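Local structure of galactose-binding lectin (Arachis hypogaea, 2DVD) at residues Thr3-Phe8 / Ser224-Leu229. The protein binds galactose specifically as a homotetrameric legume lectin that carries calcium and manganese ions. Numbering follows the deposited sequence.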
ATOM      1  N   THR A   3       4.125   7.653   9.673  1.00 31.14           N
ATOM      2  CA  THR A   3       3.891   6.239   9.437  1.00 30.45           C
ATOM      3  C   THR A   3       5.069   5.461   8.863  1.00 31.95           C
ATOM      4  O   THR A   3       5.795   5.948   7.993  1.00 32.88           O
ATOM      5  CB  THR A   3       2.670   6.066   8.494  1.00 31.01           C
ATOM      6  OG1 THR A   3       1.488   6.530   9.163  1.00 30.31           O
ATOM      7  CG2 THR A   3       2.489   4.611   8.083  1.00 27.53           C
ATOM      8  N   VAL A   4       5.251   4.246   9.375  1.00 30.71           N
ATOM      9  CA  VAL A   4       6.294   3.344   8.908  1.00 29.53           C
ATOM     10  C   VAL A   4       5.576   2.067   8.479  1.00 30.73           C
ATOM     11  O   VAL A   4       4.873   1.444   9.275  1.00 32.02           O
ATOM     12  CB  VAL A   4       7.316   2.999  10.024  1.00 28.79           C
ATOM     13  CG1 VAL A   4       8.270   1.917   9.540  1.00 26.25           C
ATOM     14  CG2 VAL A   4       8.109   4.236  10.414  1.00 26.55           C
ATOM     15  N   SER A   5       5.724   1.690   7.217  1.00 30.26           N
ATOM     16  CA  SER A   5       5.080   0.478   6.738  1.00 32.95           C
ATOM     17  C   SER A   5       5.928  -0.245   5.711  1.00 31.55           C
ATOM     18  O   SER A   5       6.437   0.357   4.768  1.00 32.58           O
ATOM     19  CB  SER A   5       3.706   0.793   6.138  1.00 32.12           C
ATOM     20  OG  SER A   5       3.836   1.634   5.013  1.00 37.05           O
ATOM     21  N   PHE A   6       6.079  -1.546   5.911  1.00 30.03           N
ATOM     22  CA  PHE A   6       6.853  -2.373   5.007  1.00 30.47           C
ATOM     23  C   PHE A   6       6.206  -3.743   4.912  1.00 33.69           C
ATOM     24  O   PHE A   6       5.338  -4.089   5.721  1.00 34.78           O
ATOM     25  CB  PHE A   6       8.305  -2.483   5.491  1.00 28.36           C
ATOM     26  CG  PHE A   6       8.452  -2.958   6.913  1.00 26.43           C
ATOM     27  CD1 PHE A   6       8.338  -4.309   7.229  1.00 24.55           C
ATOM     28  CD2 PHE A   6       8.746  -2.053   7.931  1.00 24.14           C
ATOM     29  CE1 PHE A   6       8.521  -4.756   8.536  1.00 23.48           C
ATOM     30  CE2 PHE A   6       8.930  -2.489   9.247  1.00 25.25           C
ATOM     31  CZ  PHE A   6       8.819  -3.843   9.551  1.00 23.83           C
ATOM     32  N   ASN A   7       6.619  -4.520   3.920  1.00 34.54           N
ATOM     33  CA  ASN A   7       6.047  -5.835   3.720  1.00 36.02           C
ATOM     34  C   ASN A   7       7.030  -6.783   3.051  1.00 37.93           C
ATOM     35  O   ASN A   7       7.335  -6.644   1.865  1.00 39.67           O
ATOM     36  CB  ASN A   7       4.778  -5.712   2.880  1.00 36.75           C
ATOM     37  CG  ASN A   7       4.196  -7.055   2.506  1.00 38.61           C
ATOM     38  OD1 ASN A   7       3.983  -7.911   3.361  1.00 38.44           O
ATOM     39  ND2 ASN A   7       3.925  -7.243   1.221  1.00 40.43           N
ATOM     40  N   PHE A   8       7.526  -7.738   3.831  1.00 37.29           N
ATOM     41  CA  PHE A   8       8.468  -8.738   3.352  1.00 36.56           C
ATOM     42  C   PHE A   8       7.710 -10.015   3.005  1.00 36.57           C
ATOM     43  O   PHE A   8       7.140 -10.661   3.884  1.00 35.14           O
ATOM     44  CB  PHE A   8       9.499  -9.066   4.436  1.00 37.17           C
ATOM     45  CG  PHE A   8      10.433  -7.938   4.757  1.00 38.74           C
ATOM     46  CD1 PHE A   8      11.562  -7.708   3.976  1.00 41.84           C
ATOM     47  CD2 PHE A   8      10.196  -7.111   5.849  1.00 39.11           C
ATOM     48  CE1 PHE A   8      12.442  -6.672   4.282  1.00 41.35           C
ATOM     49  CE2 PHE A   8      11.068  -6.074   6.162  1.00 39.08           C
ATOM     50  CZ  PHE A   8      12.192  -5.854   5.380  1.00 40.97           C
ATOM     51  N   SER A 224       4.718  -8.210   7.560  1.00 23.11           N
ATOM     52  CA  SER A 224       4.213  -6.925   7.089  1.00 24.52           C
ATOM     53  C   SER A 224       4.024  -6.080   8.349  1.00 24.60           C
ATOM     54  O   SER A 224       3.718  -6.609   9.418  1.00 24.03           O
ATOM     55  CB  SER A 224       2.884  -7.079   6.331  1.00 23.01           C
ATOM     56  OG  SER A 224       1.836  -7.505   7.182  1.00 25.60           O
ATOM     57  N   PHE A 225       4.209  -4.773   8.228  1.00 24.86           N
ATOM     58  CA  PHE A 225       4.099  -3.903   9.392  1.00 25.08           C
ATOM     59  C   PHE A 225       3.694  -2.484   9.026  1.00 24.52           C
ATOM     60  O   PHE A 225       4.086  -1.957   7.986  1.00 23.46           O
ATOM     61  CB  PHE A 225       5.455  -3.906  10.124  1.00 24.10           C
ATOM     62  CG  PHE A 225       5.571  -2.913  11.260  1.00 24.29           C
ATOM     63  CD1 PHE A 225       5.782  -1.556  11.009  1.00 24.43           C
ATOM     64  CD2 PHE A 225       5.536  -3.349  12.588  1.00 24.80           C
ATOM     65  CE1 PHE A 225       5.960  -0.647  12.063  1.00 24.05           C
ATOM     66  CE2 PHE A 225       5.711  -2.450  13.653  1.00 23.25           C
ATOM     67  CZ  PHE A 225       5.925  -1.098  13.388  1.00 22.82           C
ATOM     68  N   THR A 226       2.885  -1.880   9.888  1.00 25.47           N
ATOM     69  CA  THR A 226       2.468  -0.501   9.707  1.00 25.46           C
ATOM     70  C   THR A 226       2.246   0.130  11.067  1.00 26.06           C
ATOM     71  O   THR A 226       1.417  -0.341  11.850  1.00 25.94           O
ATOM     72  CB  THR A 226       1.145  -0.339   8.926  1.00 23.58           C
ATOM     73  OG1 THR A 226       1.250  -0.940   7.630  1.00 24.00           O
ATOM     74  CG2 THR A 226       0.843   1.147   8.753  1.00 21.86           C
ATOM     75  N   SER A 227       3.000   1.184  11.350  1.00 25.01           N
ATOM     76  CA  SER A 227       2.843   1.903  12.601  1.00 27.05           C
ATOM     77  C   SER A 227       2.535   3.340  12.213  1.00 26.87           C
ATOM     78  O   SER A 227       3.031   3.842  11.204  1.00 27.63           O
ATOM     79  CB  SER A 227       4.122   1.848  13.445  1.00 26.59           C
ATOM     80  OG  SER A 227       5.184   2.571  12.841  1.00 27.89           O
ATOM     81  N   THR A 228       1.694   3.992  12.999  1.00 28.57           N
ATOM     82  CA  THR A 228       1.337   5.370  12.733  1.00 28.54           C
ATOM     83  C   THR A 228       1.380   6.150  14.033  1.00 29.56           C
ATOM     84  O   THR A 228       0.771   5.759  15.030  1.00 29.41           O
ATOM     85  CB  THR A 228      -0.066   5.481  12.117  1.00 29.21           C
ATOM     86  OG1 THR A 228      -0.071   4.853  10.831  1.00 30.09           O
ATOM     87  CG2 THR A 228      -0.469   6.939  11.967  1.00 27.96           C
ATOM     88  N   LEU A 229       2.124   7.249  14.009  1.00 31.01           N
ATOM     89  CA  LEU A 229       2.280   8.116  15.166  1.00 31.90           C
ATOM     90  C   LEU A 229       1.656   9.465  14.858  1.00 33.84           C
ATOM     91  O   LEU A 229       2.086  10.152  13.932  1.00 31.26           O
ATOM     92  CB  LEU A 229       3.764   8.309  15.491  1.00 29.91           C
ATOM     93  CG  LEU A 229       4.110   9.364  16.550  1.00 29.19           C
ATOM     94  CD1 LEU A 229       3.590   8.911  17.913  1.00 25.65           C
ATOM     95  CD2 LEU A 229       5.618   9.579  16.592  1.00 28.07           C
TER
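Phe6 and Phe225 are directly opposed as a hydrogen-bonded antiparallel pair, joined by Phe6 N to Phe225 O and Phe225 N to Phe6 O. Phe225 can be traced outward from its CB, which sits over one face of the Phe6 ring, a CH-pi contact 3.7 Å from the ring centroid and only 3.4 Å from Phe6 CZ. With CG anti to the backbone N (chi1 172°), the ring runs on past Phe6 toward Val4: CG still lies near Phe6 CZ and CE2, CD1 has Val4 O at the ring edge 3.6 Å away, and CE1 reaches Val4 CG1 at 4.3 Å. The Phe6 and Phe225 rings lie at 9° to each other, displaced so that little of one covers the other. Tyr48 stacks with Phe6, and Phe204 meets Phe225. Val4 and Ser227 form the second hydrogen-bonded pair. On the face carrying Thr3, Ser5, Thr226 and Thr228, Thr228 OG1 donates to Thr3 OG1 over 2.8 Å; Thr3 OG1 also hydrogen-bonds to Asp184 OD1 of a second subunit, and Thr228 OG1 to Ile185 N of that subunit. The Val4 and Ser227 face packs on strand 43-53 of the opposing sheet. Thus the N- and C-terminal strands pair in the back sheet of the legume lectin beta-sandwich.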